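Local coordinates for protein octopine dehydrogenase (Pecten maximus, PDB 3C7A) that catalyses the NADH-dependent reductive condensation of L-arginine with pyruvate to D-octopine, and the reverse oxidation with NAD, at residues G9-A21 and W146-V159. Residues are numbered along the deposited sequence; the frame is centred on the assembly and turned at random.
Sequences GGGNGAHTLSGLA and WACRIKEFGRKVEV. With NAD (nicotinamide-adenine-dinucleotide), chain B.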
ATOM      1  N   GLY A   9     -15.029   1.708  -0.785  1.00 12.51           N
ATOM      2  CA  GLY A   9     -14.766   0.564   0.109  1.00 12.55           C
ATOM      3  C   GLY A   9     -15.734   0.402   1.278  1.00 12.54           C
ATOM      4  O   GLY A   9     -16.636   1.222   1.461  1.00 12.53           O
ATOM      5  N   GLY A  10     -15.539  -0.651   2.076  1.00 12.63           N
ATOM      6  CA  GLY A  10     -16.410  -0.918   3.232  1.00 12.72           C
ATOM      7  C   GLY A  10     -15.824  -1.664   4.428  1.00 12.75           C
ATOM      8  O   GLY A  10     -16.564  -2.315   5.173  1.00 12.80           O
ATOM      9  N   GLY A  11     -14.508  -1.564   4.627  1.00 12.73           N
ATOM     10  CA  GLY A  11     -13.824  -2.254   5.732  1.00 12.68           C
ATOM     11  C   GLY A  11     -13.463  -1.360   6.910  1.00 12.70           C
ATOM     12  O   GLY A  11     -14.131  -0.353   7.159  1.00 12.67           O
ATOM     13  N   ASN A  12     -12.404  -1.734   7.637  1.00 12.65           N
ATOM     14  CA  ASN A  12     -11.928  -0.973   8.805  1.00 12.67           C
ATOM     15  C   ASN A  12     -11.560   0.477   8.462  1.00 12.61           C
ATOM     16  O   ASN A  12     -11.929   1.409   9.185  1.00 12.49           O
ATOM     17  CB  ASN A  12     -10.721  -1.661   9.469  1.00 12.68           C
ATOM     18  CG  ASN A  12     -11.051  -3.038  10.042  1.00 13.04           C
ATOM     19  OD1 ASN A  12     -12.052  -3.223  10.738  1.00 13.81           O
ATOM     20  ND2 ASN A  12     -10.185  -4.008   9.768  1.00 12.77           N
ATOM     21  N   GLY A  13     -10.831   0.651   7.358  1.00 12.50           N
ATOM     22  CA  GLY A  13     -10.381   1.969   6.903  1.00 12.35           C
ATOM     23  C   GLY A  13     -11.493   2.869   6.391  1.00 12.29           C
ATOM     24  O   GLY A  13     -11.497   4.072   6.664  1.00 12.15           O
ATOM     25  N   ALA A  14     -12.438   2.286   5.653  1.00 12.24           N
ATOM     26  CA  ALA A  14     -13.559   3.034   5.071  1.00 12.20           C
ATOM     27  C   ALA A  14     -14.557   3.551   6.112  1.00 12.20           C
ATOM     28  O   ALA A  14     -15.122   4.636   5.943  1.00 12.09           O
ATOM     29  CB  ALA A  14     -14.271   2.197   4.012  1.00 12.24           C
ATOM     30  N   HIS A  15     -14.773   2.771   7.174  1.00 12.16           N
ATOM     31  CA  HIS A  15     -15.624   3.186   8.299  1.00 12.19           C
ATOM     32  C   HIS A  15     -15.069   4.432   9.000  1.00 12.06           C
ATOM     33  O   HIS A  15     -15.812   5.382   9.263  1.00 11.94           O
ATOM     34  CB  HIS A  15     -15.792   2.046   9.316  1.00 12.26           C
ATOM     35  CG  HIS A  15     -16.899   1.087   8.992  1.00 12.65           C
ATOM     36  ND1 HIS A  15     -16.843   0.209   7.928  1.00 13.00           N
ATOM     37  CD2 HIS A  15     -18.083   0.850   9.610  1.00 13.05           C
ATOM     38  CE1 HIS A  15     -17.948  -0.515   7.897  1.00 13.32           C
ATOM     39  NE2 HIS A  15     -18.716  -0.147   8.908  1.00 13.51           N
ATOM     40  N   THR A  16     -13.766   4.419   9.289  1.00 12.03           N
ATOM     41  CA  THR A  16     -13.090   5.518   9.993  1.00 11.99           C
ATOM     42  C   THR A  16     -13.066   6.826   9.182  1.00 12.07           C
ATOM     43  O   THR A  16     -13.396   7.891   9.712  1.00 12.08           O
ATOM     44  CB  THR A  16     -11.643   5.125  10.425  1.00 12.06           C
ATOM     45  OG1 THR A  16     -11.670   3.898  11.168  1.00 11.89           O
ATOM     46  CG2 THR A  16     -11.005   6.214  11.292  1.00 11.98           C
ATOM     47  N   LEU A  17     -12.683   6.738   7.907  1.00 12.07           N
ATOM     48  CA  LEU A  17     -12.578   7.917   7.034  1.00 12.17           C
ATOM     49  C   LEU A  17     -13.924   8.616   6.789  1.00 12.22           C
ATOM     50  O   LEU A  17     -13.996   9.849   6.806  1.00 12.10           O
ATOM     51  CB  LEU A  17     -11.897   7.559   5.702  1.00 12.12           C
ATOM     52  CG  LEU A  17     -11.701   8.650   4.634  1.00 12.14           C
ATOM     53  CD1 LEU A  17     -10.761   9.766   5.103  1.00 12.08           C
ATOM     54  CD2 LEU A  17     -11.201   8.044   3.329  1.00 12.11           C
ATOM     55  N   SER A  18     -14.977   7.826   6.566  1.00 12.38           N
ATOM     56  CA  SER A  18     -16.320   8.355   6.300  1.00 12.59           C
ATOM     57  C   SER A  18     -16.903   9.149   7.474  1.00 12.64           C
ATOM     58  O   SER A  18     -17.536  10.187   7.272  1.00 12.63           O
ATOM     59  CB  SER A  18     -17.279   7.229   5.896  1.00 12.69           C
ATOM     60  OG  SER A  18     -16.940   6.690   4.628  1.00 13.13           O
ATOM     61  N   GLY A  19     -16.682   8.653   8.691  1.00 12.67           N
ATOM     62  CA  GLY A  19     -17.169   9.301   9.910  1.00 12.81           C
ATOM     63  C   GLY A  19     -16.501  10.630  10.233  1.00 12.94           C
ATOM     64  O   GLY A  19     -17.171  11.582  10.640  1.00 12.89           O
ATOM     65  N   LEU A  20     -15.182  10.694  10.051  1.00 13.03           N
ATOM     66  CA  LEU A  20     -14.414  11.911  10.342  1.00 13.18           C
ATOM     67  C   LEU A  20     -14.653  13.035   9.326  1.00 13.26           C
ATOM     68  O   LEU A  20     -14.828  14.196   9.711  1.00 13.13           O
ATOM     69  CB  LEU A  20     -12.914  11.601  10.465  1.00 13.20           C
ATOM     70  CG  LEU A  20     -12.424  10.692  11.602  1.00 13.52           C
ATOM     71  CD1 LEU A  20     -10.948  10.356  11.419  1.00 13.78           C
ATOM     72  CD2 LEU A  20     -12.666  11.295  12.987  1.00 13.93           C
ATOM     73  N   ALA A  21     -14.658  12.683   8.039  1.00 13.34           N
ATOM     74  CA  ALA A  21     -14.849  13.650   6.949  1.00 13.58           C
ATOM     75  C   ALA A  21     -16.237  14.302   6.939  1.00 13.75           C
ATOM     76  O   ALA A  21     -16.364  15.496   6.648  1.00 13.72           O
ATOM     77  CB  ALA A  21     -14.560  12.995   5.598  1.00 13.56           C
ATOM     78  N   TRP A 146      -4.095   5.186  10.524  1.00 14.97           N
ATOM     79  CA  TRP A 146      -4.494   4.684  11.850  1.00 15.19           C
ATOM     80  C   TRP A 146      -4.353   3.164  11.999  1.00 15.45           C
ATOM     81  O   TRP A 146      -4.283   2.432  11.009  1.00 15.54           O
ATOM     82  CB  TRP A 146      -5.954   5.058  12.171  1.00 15.03           C
ATOM     83  CG  TRP A 146      -6.442   6.383  11.636  1.00 14.83           C
ATOM     84  CD1 TRP A 146      -6.329   7.606  12.238  1.00 14.71           C
ATOM     85  CD2 TRP A 146      -7.151   6.605  10.408  1.00 14.64           C
ATOM     86  NE1 TRP A 146      -6.909   8.576  11.455  1.00 14.55           N
ATOM     87  CE2 TRP A 146      -7.423   7.990  10.327  1.00 14.64           C
ATOM     88  CE3 TRP A 146      -7.576   5.769   9.365  1.00 14.71           C
ATOM     89  CZ2 TRP A 146      -8.099   8.559   9.241  1.00 14.67           C
ATOM     90  CZ3 TRP A 146      -8.251   6.337   8.284  1.00 14.77           C
ATOM     91  CH2 TRP A 146      -8.504   7.720   8.233  1.00 14.72           C
ATOM     92  N   ALA A 147      -4.311   2.705  13.251  1.00 15.77           N
ATOM     93  CA  ALA A 147      -4.568   1.303  13.585  1.00 16.10           C
ATOM     94  C   ALA A 147      -5.996   1.215  14.128  1.00 16.28           C
ATOM     95  O   ALA A 147      -6.306   1.810  15.166  1.00 16.30           O
ATOM     96  CB  ALA A 147      -3.561   0.798  14.610  1.00 16.07           C
ATOM     97  N   CYS A 148      -6.861   0.485  13.420  1.00 16.57           N
ATOM     98  CA  CYS A 148      -8.309   0.519  13.677  1.00 16.80           C
ATOM     99  C   CYS A 148      -9.029  -0.825  13.475  1.00 17.14           C
ATOM    100  O   CYS A 148      -8.582  -1.666  12.691  1.00 17.01           O
ATOM    101  CB  CYS A 148      -8.970   1.610  12.821  1.00 16.78           C
ATOM    102  SG  CYS A 148      -8.599   1.528  11.034  1.00 16.28           S
ATOM    103  N   ARG A 149     -10.146  -1.010  14.188  1.00 17.57           N
ATOM    104  CA  ARG A 149     -10.962  -2.233  14.099  1.00 18.23           C
ATOM    105  C   ARG A 149     -12.459  -1.970  14.337  1.00 18.24           C
ATOM    106  O   ARG A 149     -12.830  -1.217  15.242  1.00 18.21           O
ATOM    107  CB  ARG A 149     -10.447  -3.303  15.076  1.00 18.20           C
ATOM    108  CG  ARG A 149     -11.053  -4.695  14.875  1.00 18.90           C
ATOM    109  CD  ARG A 149     -10.537  -5.706  15.896  1.00 19.22           C
ATOM    110  NE  ARG A 149      -9.231  -6.254  15.526  1.00 21.54           N
ATOM    111  CZ  ARG A 149      -8.626  -7.265  16.149  1.00 22.40           C
ATOM    112  NH1 ARG A 149      -9.201  -7.863  17.187  1.00 22.93           N
ATOM    113  NH2 ARG A 149      -7.439  -7.683  15.729  1.00 23.00           N
ATOM    114  N   ILE A 150     -13.303  -2.604  13.520  1.00 18.44           N
ATOM    115  CA  ILE A 150     -14.769  -2.507  13.628  1.00 18.65           C
ATOM    116  C   ILE A 150     -15.299  -3.219  14.882  1.00 18.87           C
ATOM    117  O   ILE A 150     -14.888  -4.340  15.188  1.00 18.83           O
ATOM    118  CB  ILE A 150     -15.470  -3.081  12.357  1.00 18.61           C
ATOM    119  CG1 ILE A 150     -15.205  -2.185  11.139  1.00 18.62           C
ATOM    120  CG2 ILE A 150     -16.980  -3.250  12.573  1.00 18.62           C
ATOM    121  CD1 ILE A 150     -15.507  -2.845   9.797  1.00 18.54           C
ATOM    122  N   LYS A 151     -16.212  -2.557  15.596  1.00 19.17           N
ATOM    123  CA  LYS A 151     -16.859  -3.135  16.780  1.00 19.58           C
ATOM    124  C   LYS A 151     -18.273  -3.650  16.481  1.00 19.74           C
ATOM    125  O   LYS A 151     -18.702  -4.664  17.040  1.00 19.73           O
ATOM    126  CB  LYS A 151     -16.904  -2.119  17.931  1.00 19.63           C
ATOM    127  CG  LYS A 151     -15.541  -1.559  18.363  1.00 20.14           C
ATOM    128  CD  LYS A 151     -14.611  -2.628  18.944  1.00 21.02           C
ATOM    129  CE  LYS A 151     -15.015  -3.037  20.355  1.00 21.78           C
ATOM    130  NZ  LYS A 151     -14.089  -4.060  20.918  1.00 22.33           N
ATOM    131  N   GLU A 152     -18.987  -2.937  15.611  1.00 19.86           N
ATOM    132  CA  GLU A 152     -20.342  -3.305  15.190  1.00 20.12           C
ATOM    133  C   GLU A 152     -20.559  -2.829  13.752  1.00 19.88           C
ATOM    134  O   GLU A 152     -20.451  -1.632  13.474  1.00 19.93           O
ATOM    135  CB  GLU A 152     -21.383  -2.688  16.138  1.00 20.12           C
ATOM    136  CG  GLU A 152     -22.838  -3.015  15.805  1.00 20.54           C
ATOM    137  CD  GLU A 152     -23.826  -2.511  16.850  1.00 20.81           C
ATOM    138  OE1 GLU A 152     -23.470  -1.619  17.653  1.00 22.13           O
ATOM    139  OE2 GLU A 152     -24.973  -3.007  16.869  1.00 22.10           O
ATOM    140  N   PHE A 153     -20.859  -3.765  12.851  1.00 19.69           N
ATOM    141  CA  PHE A 153     -20.961  -3.472  11.412  1.00 19.56           C
ATOM    142  C   PHE A 153     -21.947  -2.349  11.077  1.00 19.53           C
ATOM    143  O   PHE A 153     -23.141  -2.436  11.379  1.00 19.41           O
ATOM    144  CB  PHE A 153     -21.292  -4.739  10.603  1.00 19.48           C
ATOM    145  CG  PHE A 153     -21.489  -4.488   9.124  1.00 19.27           C
ATOM    146  CD1 PHE A 153     -22.771  -4.393   8.584  1.00 19.05           C
ATOM    147  CD2 PHE A 153     -20.394  -4.341   8.273  1.00 19.21           C
ATOM    148  CE1 PHE A 153     -22.963  -4.157   7.222  1.00 18.90           C
ATOM    149  CE2 PHE A 153     -20.574  -4.106   6.906  1.00 19.23           C
ATOM    150  CZ  PHE A 153     -21.861  -4.014   6.381  1.00 19.22           C
ATOM    151  N   GLY A 154     -21.419  -1.297  10.454  1.00 19.54           N
ATOM    152  CA  GLY A 154     -22.218  -0.169   9.979  1.00 19.48           C
ATOM    153  C   GLY A 154     -22.602   0.856  11.033  1.00 19.50           C
ATOM    154  O   GLY A 154     -23.326   1.809  10.731  1.00 19.47           O
ATOM    155  N   ARG A 155     -22.112   0.676  12.259  1.00 19.47           N
ATOM    156  CA  ARG A 155     -22.547   1.499  13.394  1.00 19.46           C
ATOM    157  C   ARG A 155     -21.419   2.064  14.274  1.00 19.44           C
ATOM    158  O   ARG A 155     -21.518   3.201  14.741  1.00 19.36           O
ATOM    159  CB  ARG A 155     -23.556   0.728  14.260  1.00 19.49           C
ATOM    160  CG  ARG A 155     -24.891   0.425  13.568  1.00 19.57           C
ATOM    161  CD  ARG A 155     -25.834  -0.396  14.449  1.00 19.57           C
ATOM    162  NE  ARG A 155     -26.301   0.350  15.619  1.00 19.69           N
ATOM    163  CZ  ARG A 155     -27.365   1.150  15.637  1.00 19.99           C
ATOM    164  NH1 ARG A 155     -28.101   1.328  14.546  1.00 19.88           N
ATOM    165  NH2 ARG A 155     -27.694   1.780  16.757  1.00 20.35           N
ATOM    166  N   LYS A 156     -20.362   1.281  14.502  1.00 19.37           N
ATOM    167  CA  LYS A 156     -19.309   1.666  15.455  1.00 19.51           C
ATOM    168  C   LYS A 156     -17.910   1.159  15.080  1.00 19.28           C
ATOM    169  O   LYS A 156     -17.748   0.003  14.687  1.00 19.24           O
ATOM    170  CB  LYS A 156     -19.676   1.180  16.863  1.00 19.45           C
ATOM    171  CG  LYS A 156     -18.992   1.933  18.001  1.00 19.81           C
ATOM    172  CD  LYS A 156     -19.248   1.268  19.357  1.00 20.04           C
ATOM    173  CE  LYS A 156     -20.688   1.453  19.838  1.00 20.97           C
ATOM    174  NZ  LYS A 156     -20.968   2.848  20.291  1.00 21.76           N
ATOM    175  N   VAL A 157     -16.909   2.033  15.225  1.00 19.22           N
ATOM    176  CA  VAL A 157     -15.501   1.701  14.949  1.00 19.14           C
ATOM    177  C   VAL A 157     -14.545   2.351  15.976  1.00 19.19           C
ATOM    178  O   VAL A 157     -14.813   3.448  16.473  1.00 19.13           O
ATOM    179  CB  VAL A 157     -15.106   2.055  13.475  1.00 19.16           C
ATOM    180  CG1 VAL A 157     -15.127   3.568  13.231  1.00 19.13           C
ATOM    181  CG2 VAL A 157     -13.753   1.449  13.092  1.00 18.97           C
ATOM    182  N   GLU A 158     -13.440   1.666  16.285  1.00 19.14           N
ATOM    183  CA  GLU A 158     -12.484   2.118  17.308  1.00 19.26           C
ATOM    184  C   GLU A 158     -11.068   2.353  16.761  1.00 19.12           C
ATOM    185  O   GLU A 158     -10.519   1.508  16.051  1.00 19.08           O
ATOM    186  CB  GLU A 158     -12.439   1.115  18.477  1.00 19.27           C
ATOM    187  CG  GLU A 158     -11.616   1.576  19.688  1.00 19.40           C
ATOM    188  CD  GLU A 158     -11.494   0.524  20.787  1.00 19.68           C
ATOM    189  OE1 GLU A 158     -11.813  -0.662  20.545  1.00 20.26           O
ATOM    190  OE2 GLU A 158     -11.067   0.889  21.904  1.00 20.18           O
ATOM    191  N   VAL A 159     -10.488   3.502  17.108  1.00 19.09           N
ATOM    192  CA  VAL A 159      -9.105   3.835  16.748  1.00 19.03           C
ATOM    193  C   VAL A 159      -8.165   3.546  17.926  1.00 19.02           C
ATOM    194  O   VAL A 159      -8.325   4.113  19.013  1.00 19.01           O
ATOM    195  CB  VAL A 159      -8.967   5.322  16.295  1.00 19.06           C
ATOM    196  CG1 VAL A 159      -7.505   5.700  16.073  1.00 18.93           C
ATOM    197  CG2 VAL A 159      -9.782   5.585  15.028  1.00 18.97           C
TER
HETATM  198  PA  NAD B 405     -10.270  -4.742   5.254  1.00 17.38           P
HETATM  199  O1A NAD B 405      -9.823  -6.151   5.310  1.00 16.79           O
HETATM  200  O2A NAD B 405     -10.994  -4.370   6.492  1.00 16.80           O
HETATM  201  O5B NAD B 405     -11.201  -4.509   3.953  1.00 17.88           O
HETATM  202  C5B NAD B 405     -12.323  -5.327   3.678  1.00 18.74           C
HETATM  203  C4B NAD B 405     -13.156  -4.711   2.555  1.00 19.15           C
HETATM  204  O4B NAD B 405     -12.573  -4.988   1.292  1.00 19.67           O
HETATM  205  C3B NAD B 405     -14.574  -5.265   2.491  1.00 19.45           C
HETATM  206  O3B NAD B 405     -15.488  -4.490   3.233  1.00 19.27           O
HETATM  207  C2B NAD B 405     -14.903  -5.256   1.010  1.00 19.89           C
HETATM  208  O2B NAD B 405     -15.532  -4.053   0.628  1.00 19.77           O
HETATM  209  C1B NAD B 405     -13.547  -5.363   0.331  1.00 20.32           C
HETATM  210  N9A NAD B 405     -13.359  -6.764  -0.101  1.00 20.65           N
HETATM  211  C8A NAD B 405     -12.818  -7.779   0.651  1.00 20.85           C
HETATM  212  N7A NAD B 405     -12.827  -8.916  -0.079  1.00 21.07           N
HETATM  213  C5A NAD B 405     -13.368  -8.648  -1.288  1.00 20.90           C
HETATM  214  C6A NAD B 405     -13.608  -9.451  -2.399  1.00 20.89           C
HETATM  215  N6A NAD B 405     -13.522 -10.775  -2.279  1.00 21.11           N
HETATM  216  N1A NAD B 405     -14.187  -8.895  -3.529  1.00 20.75           N
HETATM  217  C2A NAD B 405     -14.522  -7.552  -3.546  1.00 20.85           C
HETATM  218  N3A NAD B 405     -14.281  -6.763  -2.433  1.00 20.81           N
HETATM  219  C4A NAD B 405     -13.711  -7.299  -1.319  1.00 20.74           C
HETATM  220  O3  NAD B 405      -8.981  -3.794   5.001  1.00 17.10           O
HETATM  221  PN  NAD B 405      -8.580  -2.572   5.978  1.00 17.18           P
HETATM  222  O1N NAD B 405      -8.376  -3.113   7.341  1.00 17.27           O
HETATM  223  O2N NAD B 405      -9.534  -1.457   5.771  1.00 16.78           O
HETATM  224  O5D NAD B 405      -7.129  -2.105   5.446  1.00 17.62           O
HETATM  225  C5D NAD B 405      -6.889  -1.668   4.124  1.00 17.80           C
HETATM  226  C4D NAD B 405      -5.392  -1.747   3.812  1.00 18.04           C
HETATM  227  O4D NAD B 405      -4.629  -1.029   4.775  1.00 18.01           O
HETATM  228  C3D NAD B 405      -4.889  -3.185   3.819  1.00 18.20           C
HETATM  229  O3D NAD B 405      -4.091  -3.403   2.678  1.00 18.22           O
HETATM  230  C2D NAD B 405      -4.064  -3.293   5.091  1.00 18.11           C
HETATM  231  O2D NAD B 405      -2.968  -4.163   4.927  1.00 18.04           O
HETATM  232  C1D NAD B 405      -3.626  -1.854   5.349  1.00 18.05           C
HETATM  233  N1N NAD B 405      -3.413  -1.547   6.785  1.00 18.12           N
HETATM  234  C2N NAD B 405      -4.386  -1.786   7.728  1.00 18.04           C
HETATM  235  C3N NAD B 405      -4.163  -1.483   9.075  1.00 18.06           C
HETATM  236  C7N NAD B 405      -5.307  -1.514  10.057  1.00 18.01           C
HETATM  237  O7N NAD B 405      -5.065  -1.313  11.352  1.00 17.76           O
HETATM  238  N7N NAD B 405      -6.620  -1.756   9.598  1.00 18.20           N
HETATM  239  C4N NAD B 405      -2.937  -0.931   9.456  1.00 18.12           C
HETATM  240  C5N NAD B 405      -1.955  -0.687   8.496  1.00 18.14           C
HETATM  241  C6N NAD B 405      -2.212  -0.999   7.162  1.00 18.11           C
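The dinucleotide-binding helix of the Rossmann domain, 12-21, lies across the antiparallel pair formed by strands 146-150 and 156-159, and Asn-12 at its first turn bonds both to strand 146-150 and to NAD. Its OD1 accepts the backbone N-H of Ile-150 at 3.1 Å, tilted from the amide plane, while ND2 turns the other way and donates to NAD O1N at 3.2 Å. With CG beside the backbone N (chi1 -63°), the amide spans the gap between strand and pyrophosphate. An alanine here would remove both bonds and is likely to leave the Ile-150 N-H without its acceptor and the pyrophosphate less firmly held. The backbone N-H groups of Asn-12 and Gly-13 bind one oxygen of each phosphate, O2A and O2N. At the nicotinamide end, Cys-148 N donates to the carboxamide oxygen O7N at 3.3 Å.

Ile-150 CD1 lies over one face of the His-15 imidazole, toward its rim. ND1 of that ring donates to Gly-11 O at 2.9 Å, and NE2 takes a weak bond from Gly-154 N at the ring edge; the two bonds together probably limit the ring's rotation, and Trp-42 stacks on it. Next along the helix, the methyl CG2 of Thr-16, anti to its backbone N, sits 3.9 Å from the centroid of the Trp-146 six-membered ring, nearly on its normal, while OG1 bonds back to Asn-12 O and touches Val-157 CG2. Leu-20 CD1 adds contact at Trp-146 CZ2. Glycine-rich turn, helix N-terminus and phosphate-binding amides together form the pyrophosphate-binding part of a Rossmann-type NAD site.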